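Side-chain contacts in transcriptional regulator, GntR family (Ralstonia eutropha, PDB 3IHU), which probably binds DNA and regulates transcription, pairing a GntR-type winged helix-turn-helix domain with a helical FCD domain: residues F34-R39 against M166-A171; G24-L29 against Q61-E66; Q116-S121 against R188-V193; E95-L100 against R155-L160. All coordinates share one frame; numbering follows the deposited sequence.

Contact 1 of 4, residues F34-R39 against M166-A171; sequences FVPGQR and MPIVHA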
loop_
_atom_site.group_PDB
_atom_site.type_symbol
_atom_site.label_atom_id
_atom_site.label_comp_id
_atom_site.label_asym_id
_atom_site.label_seq_id
_atom_site.Cartn_x
_atom_site.Cartn_y
_atom_site.Cartn_z
ATOM N N PHE A 34 9.502 5.048 -9.618
ATOM C CA PHE A 34 9.123 6.447 -9.563
ATOM C C PHE A 34 9.495 6.886 -8.141
ATOM O O PHE A 34 9.458 6.062 -7.223
ATOM C CB PHE A 34 7.593 6.608 -9.754
ATOM C CG PHE A 34 7.125 6.408 -11.161
ATOM C CD1 PHE A 34 6.786 5.149 -11.607
ATOM C CD2 PHE A 34 7.024 7.470 -12.047
ATOM C CE1 PHE A 34 6.397 4.950 -12.907
ATOM C CE2 PHE A 34 6.619 7.284 -13.350
ATOM C CZ PHE A 34 6.308 6.014 -13.784
ATOM N N VAL A 35 9.828 8.167 -7.957
ATOM C CA VAL A 35 10.240 8.678 -6.653
ATOM C C VAL A 35 9.520 9.980 -6.220
ATOM O O VAL A 35 9.089 10.787 -7.047
ATOM C CB VAL A 35 11.740 8.932 -6.617
ATOM C CG1 VAL A 35 12.469 7.582 -6.777
ATOM C CG2 VAL A 35 12.174 9.969 -7.696
ATOM N N PRO A 36 9.408 10.196 -4.904
ATOM C CA PRO A 36 8.903 11.469 -4.402
ATOM C C PRO A 36 9.682 12.631 -5.006
ATOM O O PRO A 36 10.918 12.543 -5.137
ATOM C CB PRO A 36 9.165 11.363 -2.888
ATOM C CG PRO A 36 9.110 9.880 -2.626
ATOM C CD PRO A 36 9.781 9.274 -3.829
ATOM N N GLY A 37 8.982 13.676 -5.452
ATOM C CA GLY A 37 9.643 14.857 -6.055
ATOM C C GLY A 37 9.803 14.730 -7.545
ATOM O O GLY A 37 10.250 15.636 -8.235
ATOM N N GLN A 38 9.449 13.581 -8.092
ATOM C CA GLN A 38 9.679 13.411 -9.514
ATOM C C GLN A 38 8.671 14.219 -10.361
ATOM O O GLN A 38 7.461 14.276 -10.037
ATOM C CB GLN A 38 9.563 11.951 -9.871
ATOM C CG GLN A 38 9.996 11.674 -11.233
ATOM C CD GLN A 38 10.026 10.167 -11.515
ATOM O OE1 GLN A 38 9.794 9.356 -10.618
ATOM N NE2 GLN A 38 10.253 9.804 -12.764
ATOM N N ARG A 39 9.207 14.839 -11.398
ATOM C CA ARG A 39 8.427 15.530 -12.407
ATOM C C ARG A 39 7.909 14.586 -13.445
ATOM O O ARG A 39 8.703 13.897 -14.067
ATOM C CB ARG A 39 9.316 16.477 -13.162
ATOM C CG ARG A 39 9.536 17.693 -12.423
ATOM C CD ARG A 39 8.729 18.872 -12.967
ATOM N NE ARG A 39 8.988 19.922 -11.995
ATOM C CZ ARG A 39 8.196 20.947 -11.729
ATOM N NH1 ARG A 39 7.053 21.146 -12.398
ATOM N NH2 ARG A 39 8.578 21.777 -10.765
HETATM N N MSE A 166 0.121 3.514 1.671
HETATM C CA MSE A 166 1.082 4.590 1.971
HETATM C C MSE A 166 2.288 4.668 1.058
HETATM O O MSE A 166 3.421 4.645 1.513
HETATM C CB MSE A 166 1.571 4.452 3.404
HETATM C CG MSE A 166 0.546 4.716 4.385
HETATM SE SE MSE A 166 1.412 4.718 6.050
HETATM C CE MSE A 166 1.305 2.810 6.456
ATOM N N PRO A 167 2.051 4.781 -0.250
ATOM C CA PRO A 167 3.145 4.696 -1.242
ATOM C C PRO A 167 4.195 5.771 -1.084
ATOM O O PRO A 167 5.381 5.472 -1.150
ATOM C CB PRO A 167 2.418 4.802 -2.604
ATOM C CG PRO A 167 0.997 5.262 -2.274
ATOM C CD PRO A 167 0.714 4.851 -0.874
ATOM N N ILE A 168 3.791 7.012 -0.824
ATOM C CA ILE A 168 4.779 8.067 -0.620
ATOM C C ILE A 168 5.623 7.818 0.618
ATOM O O ILE A 168 6.840 7.873 0.525
ATOM C CB ILE A 168 4.208 9.502 -0.516
ATOM C CG1 ILE A 168 3.358 9.832 -1.717
ATOM C CG2 ILE A 168 5.383 10.528 -0.464
ATOM C CD1 ILE A 168 4.174 10.001 -2.931
ATOM N N VAL A 169 4.989 7.534 1.746
ATOM C CA VAL A 169 5.681 7.186 2.993
ATOM C C VAL A 169 6.663 6.015 2.767
ATOM O O VAL A 169 7.835 6.076 3.139
ATOM C CB VAL A 169 4.660 6.828 4.117
ATOM C CG1 VAL A 169 5.379 6.404 5.403
ATOM C CG2 VAL A 169 3.754 7.992 4.397
ATOM N N HIS A 170 6.191 4.973 2.109
ATOM C CA HIS A 170 7.060 3.821 1.771
ATOM C C HIS A 170 8.320 4.313 1.117
ATOM O O HIS A 170 9.400 3.987 1.553
ATOM C CB HIS A 170 6.337 2.854 0.840
ATOM C CG HIS A 170 7.034 1.542 0.665
ATOM N ND1 HIS A 170 8.204 1.406 -0.066
ATOM C CD2 HIS A 170 6.723 0.307 1.119
ATOM C CE1 HIS A 170 8.588 0.141 -0.044
ATOM N NE2 HIS A 170 7.717 -0.545 0.683
ATOM N N ALA A 171 8.179 5.133 0.076
ATOM C CA ALA A 171 9.325 5.608 -0.700
ATOM C C ALA A 171 10.188 6.582 0.057
ATOM O O ALA A 171 11.380 6.385 0.237
ATOM C CB ALA A 171 8.812 6.244 -2.039
#
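P36 presses one edge of its five-membered ring against the short helix that holds A171 and I168. Two ring carbons share the methyl of A171: CG and CD of P36 are each 3.7 Å from A171 CB, which fits in beside the CG-CD bond. This is the tight part of the contact. A turn of helix earlier, I168 adds a looser touch, with its branch methyl CG2 4.4 Å from P36 CG. No hydrogen bond joins the two segments, so the meeting is purely apolar and rests on this single proline.

The other side of the loop faces outward and is kept in shape by its own bonds. V35 to Q38 form a type II beta turn, closed by Q38 N to V35 O at 3.0 Å, with G37 at the positive phi (91°) that such a turn needs in its third place. The Q38 side chain runs extended (CG anti to the backbone N, chi1 -171°), which carries OE1 to the V35 N-H, 2.9 Å from V35 N. That bond lies in the carbonyl plane and is fairly straight, 158° at the hydrogen. V35 itself is exposed, and the two residues of this bond stay clear of the 166-171 helix. The turn thus presents P36 as its apolar corner.

Around this corner, L29 of helix 17-31 packs on P36, I168 and A171 together. I79 of strand 77-79 lies against I168 and F34 and bonds through its backbone to G37 and Q38, so this loop of the GntR-type domain, probably the DNA-binding one, is fixed to its own strand and helix and set against helix 167-172 of the FCD part.

Contact 2 of 4, residues G24-L29 against Q61-E66; sequences GIMSGL and QRLAAE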
loop_
_atom_site.group_PDB
_atom_site.type_symbol
_atom_site.label_atom_id
_atom_site.label_comp_id
_atom_site.label_asym_id
_atom_site.label_seq_id
_atom_site.Cartn_x
_atom_site.Cartn_y
_atom_site.Cartn_z
ATOM N N GLY A 24 0.098 1.810 -11.769
ATOM C CA GLY A 24 1.494 1.794 -12.151
ATOM C C GLY A 24 2.373 2.785 -11.413
ATOM O O GLY A 24 3.525 2.458 -11.057
ATOM N N ILE A 25 1.862 4.000 -11.172
ATOM C CA ILE A 25 2.672 4.996 -10.480
ATOM C C ILE A 25 2.705 4.669 -8.985
ATOM O O ILE A 25 3.717 4.804 -8.325
ATOM C CB ILE A 25 2.189 6.415 -10.757
ATOM C CG1 ILE A 25 2.578 6.820 -12.195
ATOM C CG2 ILE A 25 2.774 7.383 -9.741
ATOM C CD1 ILE A 25 1.834 8.055 -12.689
HETATM N N MSE A 26 1.601 4.183 -8.470
HETATM C CA MSE A 26 1.562 3.787 -7.061
HETATM C C MSE A 26 2.452 2.576 -6.806
HETATM O O MSE A 26 3.265 2.605 -5.885
HETATM C CB MSE A 26 0.115 3.601 -6.585
HETATM C CG MSE A 26 -0.322 4.866 -5.809
HETATM SE SE MSE A 26 -2.177 5.037 -5.568
HETATM C CE MSE A 26 -2.672 3.187 -5.935
ATOM N N SER A 27 2.372 1.565 -7.654
ATOM C CA SER A 27 3.283 0.434 -7.497
ATOM C C SER A 27 4.760 0.797 -7.741
ATOM O O SER A 27 5.632 0.352 -6.984
ATOM C CB SER A 27 2.888 -0.738 -8.372
ATOM O OG SER A 27 2.836 -0.328 -9.712
ATOM N N GLY A 28 5.029 1.602 -8.772
ATOM C CA GLY A 28 6.377 2.101 -9.039
ATOM C C GLY A 28 6.991 2.877 -7.881
ATOM O O GLY A 28 8.182 2.766 -7.626
ATOM N N LEU A 29 6.190 3.632 -7.141
ATOM C CA LEU A 29 6.709 4.366 -5.979
ATOM C C LEU A 29 7.202 3.367 -4.935
ATOM O O LEU A 29 8.279 3.509 -4.400
ATOM C CB LEU A 29 5.647 5.305 -5.369
ATOM C CG LEU A 29 5.657 6.730 -5.921
ATOM C CD1 LEU A 29 4.270 7.419 -5.658
ATOM C CD2 LEU A 29 6.842 7.514 -5.352
ATOM N N GLN A 61 -5.381 12.975 -12.580
ATOM C CA GLN A 61 -6.473 13.571 -11.786
ATOM C C GLN A 61 -6.761 12.708 -10.572
ATOM O O GLN A 61 -6.867 13.238 -9.465
ATOM C CB GLN A 61 -7.774 13.782 -12.626
ATOM N N ARG A 62 -6.867 11.392 -10.773
ATOM C CA ARG A 62 -7.179 10.468 -9.686
ATOM C C ARG A 62 -6.045 10.421 -8.636
ATOM O O ARG A 62 -6.294 10.320 -7.420
ATOM C CB ARG A 62 -7.432 9.062 -10.218
ATOM C CG ARG A 62 -8.776 8.865 -10.908
ATOM C CD ARG A 62 -8.779 7.652 -11.829
ATOM N NE ARG A 62 -8.647 6.403 -11.084
ATOM C CZ ARG A 62 -8.478 5.202 -11.642
ATOM N NH1 ARG A 62 -8.404 5.066 -12.969
ATOM N NH2 ARG A 62 -8.384 4.128 -10.871
ATOM N N LEU A 63 -4.802 10.465 -9.122
ATOM C CA LEU A 63 -3.617 10.489 -8.237
ATOM C C LEU A 63 -3.548 11.798 -7.400
ATOM O O LEU A 63 -3.189 11.767 -6.207
ATOM C CB LEU A 63 -2.347 10.320 -9.074
ATOM C CG LEU A 63 -2.048 8.904 -9.556
ATOM C CD1 LEU A 63 -0.957 8.911 -10.619
ATOM C CD2 LEU A 63 -1.733 7.949 -8.347
ATOM N N ALA A 64 -3.887 12.937 -8.016
ATOM C CA ALA A 64 -4.042 14.187 -7.284
ATOM C C ALA A 64 -5.164 13.993 -6.254
ATOM O O ALA A 64 -4.983 14.336 -5.088
ATOM C CB ALA A 64 -4.314 15.344 -8.181
ATOM N N ALA A 65 -6.274 13.379 -6.651
ATOM C CA ALA A 65 -7.358 13.137 -5.685
ATOM C C ALA A 65 -6.874 12.397 -4.441
ATOM O O ALA A 65 -7.300 12.740 -3.337
ATOM C CB ALA A 65 -8.542 12.405 -6.329
ATOM N N GLU A 66 -5.971 11.415 -4.614
ATOM C CA GLU A 66 -5.459 10.564 -3.535
ATOM C C GLU A 66 -4.261 11.140 -2.789
ATOM O O GLU A 66 -3.702 10.487 -1.910
ATOM C CB GLU A 66 -5.018 9.199 -4.101
ATOM C CG GLU A 66 -6.134 8.405 -4.706
ATOM C CD GLU A 66 -6.956 7.688 -3.687
ATOM O OE1 GLU A 66 -6.640 7.824 -2.489
ATOM O OE2 GLU A 66 -7.913 6.986 -4.086
#
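M26 and L63 mark the nearest approach of two helical backbones, with 8.6 Å between their CA atoms, a gap spanned by side chains alone. L63 makes both side-chain touches from its side. Its CG stands anti to the carbonyl carbon (chi1 -77°), which aims the fork of the leucine at helix 17-31, one methyl for each of two successive residues there.

The CD1 methyl goes to I25. It lies 3.6 Å from I25 CD1, the closest touch between the segments, and is also near the root of the isoleucine, 4.0 Å from I25 CB and 4.1 Å from I25 CG2. The two side chains cross at a slant, and the methyl sits in the angle between the long and short branches of I25. The other methyl, L63 CD2, is 4.0 Å from M26 SE, the selenium of a selenomethionine. Here the chains slide past one another in opposite senses; M26 is bent at its last torsion, chi3 being near eclipsed at 18°, and it is the selenium that faces L63. All three residues are buried and the contact is wholly apolar.

F22, I68 and V69 close further round L63, while F34 packs on I25 and P167 on M26. Beside it on the same helix, R62 forms a salt bridge with D19 and a cation-pi contact with F22. Helices 17-31, 42-49 and 53-65, followed by the strands 69-71 and 77-79, have the order of a winged helix-turn-helix domain of the GntR family. This contact is part of its hydrophobic core, joining the first helix to the third, which as in relatives is probably the recognition helix.

Contact 3 of 4, residues Q116-S121 against R188-V193; sequences QALRAS and RIATAV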
loop_
_atom_site.group_PDB
_atom_site.type_symbol
_atom_site.label_atom_id
_atom_site.label_comp_id
_atom_site.label_asym_id
_atom_site.label_seq_id
_atom_site.Cartn_x
_atom_site.Cartn_y
_atom_site.Cartn_z
ATOM N N GLN A 116 -6.532 -20.145 2.415
ATOM C CA GLN A 116 -5.429 -20.702 1.625
ATOM C C GLN A 116 -4.663 -19.642 0.896
ATOM O O GLN A 116 -3.428 -19.670 0.864
ATOM C CB GLN A 116 -5.922 -21.727 0.589
ATOM C CG GLN A 116 -6.378 -23.032 1.210
ATOM C CD GLN A 116 -6.697 -24.115 0.170
ATOM O OE1 GLN A 116 -6.564 -23.908 -1.045
ATOM N NE2 GLN A 116 -7.116 -25.271 0.658
ATOM N N ALA A 117 -5.386 -18.707 0.288
ATOM C CA ALA A 117 -4.769 -17.519 -0.306
ATOM C C ALA A 117 -4.005 -16.714 0.730
ATOM O O ALA A 117 -2.898 -16.284 0.478
ATOM C CB ALA A 117 -5.833 -16.652 -0.991
ATOM N N LEU A 118 -4.552 -16.531 1.910
ATOM C CA LEU A 118 -3.910 -15.676 2.914
ATOM C C LEU A 118 -2.617 -16.348 3.405
ATOM O O LEU A 118 -1.535 -15.747 3.428
ATOM C CB LEU A 118 -4.880 -15.306 4.073
ATOM C CG LEU A 118 -4.321 -14.204 4.952
ATOM C CD1 LEU A 118 -4.450 -12.837 4.180
ATOM C CD2 LEU A 118 -4.993 -14.198 6.343
ATOM N N ARG A 119 -2.711 -17.635 3.724
ATOM C CA ARG A 119 -1.540 -18.434 4.130
ATOM C C ARG A 119 -0.491 -18.473 3.034
ATOM O O ARG A 119 0.708 -18.310 3.299
ATOM C CB ARG A 119 -1.985 -19.843 4.588
ATOM C CG ARG A 119 -2.825 -19.822 5.926
ATOM C CD ARG A 119 -3.081 -21.247 6.507
ATOM N NE ARG A 119 -3.930 -21.249 7.701
ATOM C CZ ARG A 119 -3.545 -20.846 8.921
ATOM N NH1 ARG A 119 -2.295 -20.388 9.162
ATOM N NH2 ARG A 119 -4.402 -20.905 9.928
ATOM N N ALA A 120 -0.919 -18.611 1.788
ATOM C CA ALA A 120 0.029 -18.600 0.689
ATOM C C ALA A 120 0.728 -17.241 0.569
ATOM O O ALA A 120 1.959 -17.185 0.365
ATOM C CB ALA A 120 -0.663 -18.975 -0.634
ATOM N N SER A 121 -0.045 -16.143 0.712
ATOM C CA SER A 121 0.517 -14.843 0.570
ATOM C C SER A 121 1.559 -14.681 1.648
ATOM O O SER A 121 2.621 -14.093 1.385
ATOM C CB SER A 121 -0.547 -13.719 0.654
ATOM O OG SER A 121 -1.052 -13.580 1.975
ATOM N N ARG A 188 1.858 -11.457 12.196
ATOM C CA ARG A 188 0.948 -11.326 13.347
ATOM C C ARG A 188 -0.487 -10.979 12.880
ATOM O O ARG A 188 -1.473 -11.474 13.460
ATOM C CB ARG A 188 1.453 -10.282 14.380
ATOM C CG ARG A 188 2.763 -10.695 15.086
ATOM C CD ARG A 188 3.581 -9.514 15.716
ATOM N NE ARG A 188 4.631 -10.033 16.584
ATOM C CZ ARG A 188 4.475 -10.360 17.878
ATOM N NH1 ARG A 188 3.326 -10.164 18.515
ATOM N NH2 ARG A 188 5.503 -10.872 18.555
ATOM N N ILE A 189 -0.598 -10.116 11.854
ATOM C CA ILE A 189 -1.904 -9.786 11.304
ATOM C C ILE A 189 -2.602 -11.076 10.821
ATOM O O ILE A 189 -3.725 -11.331 11.199
ATOM C CB ILE A 189 -1.866 -8.746 10.153
ATOM C CG1 ILE A 189 -1.470 -7.363 10.671
ATOM C CG2 ILE A 189 -3.246 -8.711 9.436
ATOM C CD1 ILE A 189 -1.030 -6.362 9.603
ATOM N N ALA A 190 -1.923 -11.851 9.978
ATOM C CA ALA A 190 -2.482 -13.085 9.433
ATOM C C ALA A 190 -2.934 -14.014 10.551
ATOM O O ALA A 190 -4.066 -14.462 10.549
ATOM C CB ALA A 190 -1.500 -13.784 8.567
ATOM N N THR A 191 -2.034 -14.272 11.491
ATOM C CA THR A 191 -2.354 -15.134 12.616
ATOM C C THR A 191 -3.597 -14.629 13.405
ATOM O O THR A 191 -4.488 -15.422 13.728
ATOM C CB THR A 191 -1.128 -15.342 13.482
ATOM O OG1 THR A 191 -0.113 -16.020 12.688
ATOM C CG2 THR A 191 -1.467 -16.204 14.735
ATOM N N ALA A 192 -3.721 -13.311 13.600
ATOM C CA ALA A 192 -4.856 -12.756 14.344
ATOM C C ALA A 192 -6.154 -12.845 13.504
ATOM O O ALA A 192 -7.248 -13.226 13.986
ATOM C CB ALA A 192 -4.558 -11.303 14.785
ATOM N N VAL A 193 -6.025 -12.562 12.216
ATOM C CA VAL A 193 -7.173 -12.621 11.339
ATOM C C VAL A 193 -7.731 -14.025 11.287
ATOM O O VAL A 193 -8.946 -14.225 11.467
ATOM C CB VAL A 193 -6.837 -12.099 9.945
ATOM C CG1 VAL A 193 -7.953 -12.442 8.991
ATOM C CG2 VAL A 193 -6.606 -10.534 10.036
HETATM O O HOH W 1 -0.973 -18.602 11.589
#
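L118 reaches across to A190 and V193 by a single methyl. Its CB is still 5.8 Å from A190 CB. The first torsion sets CG anti to the backbone N (chi1 -168°), and the chain closes in, CG standing 4.6 Å from A190 CB. At the fork the branches part: CD1 turns from the 188-193 helix, while CD2 ends over A190, 4.1 Å from A190 CA and 4.2 Å from A190 CB. The same CD2 is 4.3 Å from V193 CG1, one helical turn on, so the methyl rests between two residues of the facing helix. The small alanine lets it come close to the backbone.

No hydrogen bond links the two segments directly. The buried S121 OG bonds back to L118 O at 2.7 Å within its own helix. Outside the apolar strip, one water spans the two helices: it accepts from R119 NH1 at 3.3 Å and is hydrogen-bonded to T191 OG1.

L148 of helix 134-152 and L194 also pack on L118, while V193 continues onto A102 and A105 of helix 84-105 and A201 of helix 198-219. The contact therefore joins helices 112-130 and 179-195 within the all-helical FCD bundle.

Contact 4 of 4, residues E95-L100 against R155-L160; sequences ERMTGL and RELRRL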
loop_
_atom_site.group_PDB
_atom_site.type_symbol
_atom_site.label_atom_id
_atom_site.label_comp_id
_atom_site.label_asym_id
_atom_site.label_seq_id
_atom_site.Cartn_x
_atom_site.Cartn_y
_atom_site.Cartn_z
ATOM N N GLU A 95 -3.150 3.718 10.306
ATOM C CA GLU A 95 -3.281 2.892 11.505
ATOM C C GLU A 95 -4.696 2.408 11.739
ATOM O O GLU A 95 -4.938 1.214 11.907
ATOM C CB GLU A 95 -2.787 3.616 12.736
ATOM C CG GLU A 95 -2.798 2.790 13.950
ATOM C CD GLU A 95 -2.211 3.531 15.135
ATOM O OE1 GLU A 95 -1.380 4.411 14.904
ATOM O OE2 GLU A 95 -2.561 3.192 16.280
ATOM N N ARG A 96 -5.636 3.304 11.677
ATOM C CA ARG A 96 -7.018 2.970 11.958
ATOM C C ARG A 96 -7.636 2.182 10.827
ATOM O O ARG A 96 -8.422 1.254 11.108
ATOM C CB ARG A 96 -7.801 4.214 12.264
ATOM C CG ARG A 96 -7.367 4.728 13.705
ATOM C CD ARG A 96 -7.490 6.182 13.890
ATOM N NE ARG A 96 -7.009 6.546 15.234
ATOM C CZ ARG A 96 -5.746 6.790 15.590
ATOM N NH1 ARG A 96 -4.742 6.735 14.709
ATOM N NH2 ARG A 96 -5.494 7.129 16.865
HETATM N N MSE A 97 -7.255 2.498 9.587
HETATM C CA MSE A 97 -7.821 1.795 8.417
HETATM C C MSE A 97 -7.195 0.373 8.229
HETATM O O MSE A 97 -7.893 -0.520 7.813
HETATM C CB MSE A 97 -7.809 2.627 7.105
HETATM C CG MSE A 97 -8.686 3.961 7.247
HETATM SE SE MSE A 97 -10.539 3.472 7.507
HETATM C CE MSE A 97 -10.891 3.732 9.449
ATOM N N THR A 98 -5.947 0.188 8.619
ATOM C CA THR A 98 -5.301 -1.140 8.535
ATOM C C THR A 98 -5.825 -2.005 9.617
ATOM O O THR A 98 -6.027 -3.192 9.452
ATOM C CB THR A 98 -3.773 -1.076 8.624
ATOM O OG1 THR A 98 -3.268 -0.184 7.621
ATOM C CG2 THR A 98 -3.140 -2.498 8.433
ATOM N N GLY A 99 -5.997 -1.414 10.783
ATOM C CA GLY A 99 -6.734 -2.046 11.829
ATOM C C GLY A 99 -8.088 -2.548 11.394
ATOM O O GLY A 99 -8.427 -3.694 11.645
ATOM N N LEU A 100 -8.894 -1.687 10.777
ATOM C CA LEU A 100 -10.165 -2.108 10.278
ATOM C C LEU A 100 -10.076 -3.141 9.154
ATOM O O LEU A 100 -10.937 -3.968 9.046
ATOM C CB LEU A 100 -11.000 -0.930 9.833
ATOM C CG LEU A 100 -12.430 -1.132 9.453
ATOM C CD1 LEU A 100 -13.152 -1.962 10.467
ATOM C CD2 LEU A 100 -13.096 0.339 9.264
ATOM N N ARG A 155 -17.281 -2.710 1.411
ATOM C CA ARG A 155 -17.312 -1.785 0.271
ATOM C C ARG A 155 -16.639 -0.432 0.607
ATOM O O ARG A 155 -15.951 0.132 -0.235
ATOM C CB ARG A 155 -18.748 -1.614 -0.241
ATOM C CG ARG A 155 -18.925 -0.590 -1.352
ATOM C CD ARG A 155 -20.339 -0.586 -1.888
ATOM N NE ARG A 155 -20.728 0.759 -2.314
ATOM N N GLU A 156 -16.798 0.065 1.838
ATOM C CA GLU A 156 -16.147 1.334 2.218
ATOM C C GLU A 156 -14.624 1.251 2.278
ATOM O O GLU A 156 -13.943 2.194 1.909
ATOM C CB GLU A 156 -16.706 1.889 3.535
ATOM C CG GLU A 156 -18.165 2.252 3.461
ATOM C CD GLU A 156 -18.508 2.958 2.171
ATOM O OE1 GLU A 156 -17.964 4.070 1.935
ATOM O OE2 GLU A 156 -19.278 2.347 1.381
ATOM N N LEU A 157 -14.084 0.117 2.716
ATOM C CA LEU A 157 -12.654 -0.094 2.668
ATOM C C LEU A 157 -12.156 -0.229 1.253
ATOM O O LEU A 157 -11.050 0.249 0.948
ATOM C CB LEU A 157 -12.257 -1.355 3.444
ATOM C CG LEU A 157 -12.425 -1.244 4.947
ATOM C CD1 LEU A 157 -11.936 -2.576 5.570
ATOM C CD2 LEU A 157 -11.603 -0.110 5.507
ATOM N N ARG A 158 -12.946 -0.867 0.388
ATOM C CA ARG A 158 -12.563 -1.023 -1.025
ATOM C C ARG A 158 -12.329 0.327 -1.648
ATOM O O ARG A 158 -11.363 0.529 -2.380
ATOM C CB ARG A 158 -13.622 -1.738 -1.847
ATOM C CG ARG A 158 -13.866 -3.139 -1.474
ATOM C CD ARG A 158 -14.870 -3.778 -2.457
ATOM N NE ARG A 158 -15.070 -5.189 -2.132
ATOM C CZ ARG A 158 -14.186 -6.158 -2.395
ATOM N NH1 ARG A 158 -13.028 -5.897 -3.001
ATOM N NH2 ARG A 158 -14.467 -7.401 -2.043
ATOM N N ARG A 159 -13.186 1.275 -1.309
ATOM C CA ARG A 159 -13.068 2.616 -1.884
ATOM C C ARG A 159 -11.929 3.436 -1.257
ATOM O O ARG A 159 -11.324 4.223 -1.944
ATOM C CB ARG A 159 -14.451 3.312 -1.916
ATOM C CG ARG A 159 -14.750 4.333 -0.836
ATOM C CD ARG A 159 -16.209 4.876 -0.992
ATOM N NE ARG A 159 -16.298 6.271 -0.576
ATOM C CZ ARG A 159 -15.846 7.300 -1.295
ATOM N N LEU A 160 -11.568 3.197 -0.002
ATOM C CA LEU A 160 -10.390 3.834 0.619
ATOM C C LEU A 160 -9.046 3.066 0.439
ATOM O O LEU A 160 -8.011 3.495 0.944
ATOM C CB LEU A 160 -10.583 3.879 2.143
ATOM C CG LEU A 160 -11.472 4.774 2.990
ATOM C CD1 LEU A 160 -13.057 4.793 2.659
ATOM C CD2 LEU A 160 -11.165 4.330 4.396
#
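L157 lays its CD1 methyl over the carbonyl group of L100, the flat group that enters this otherwise aliphatic contact. The methyl stands above the carbonyl plane, 4.1 Å from L100 C and 3.9 Å from L100 O. The companion methyl, L157 CD2, meets the side chain of L100, 4.1 Å from its CD2, so the fork of L157 bears on both backbone and side chain of one residue. L100 can answer because its CG lies anti to the backbone N (chi1 -172°).

M97, a selenomethionine, takes the other end. Its chain is bent at both outer torsions, and the selenium is placed 4.2 Å from L157 CD2 and 3.3 Å from L160 CD2. The latter is very close, and since the other methyl of L160 is poorly placed in the model, that distance is doubtful.

The two short helical segments run at 134° to each other, with 11.2 Å between axes, a gap filled by these long side chains. L149 of helix 134-152 backs L157, and I164 further along helix 155-165 reaches M97. On another side of helix 84-105, E95 forms salt bridges with K210 and R213 of helix 198-219, tying this long helix into the FCD bundle.

Contacts 1 and 2 adjoin, their centres 9 Å apart, and L29 joins them: its CD2 is 3.5 Å from F34 O, and its backbone O is 3.7 Å from A171 CB. Contact 2 belongs to the core of the winged helix-turn-helix domain, whereas contact 1 carries that domain onto the FCD part. Contacts 3 and 4 lie within the FCD bundle, their centres 17 Å apart; helix 84-105 supplies one segment of contact 4 and packs against V193 of contact 3. Helices 155-165 and 167-172 follow each other directly, leading from contact 4 to contact 1, 21 Å away between centres. Contact 3 lies farthest from the GntR-type domain, 28 Å from contact 1 and 27 Å from contact 2, centre to centre.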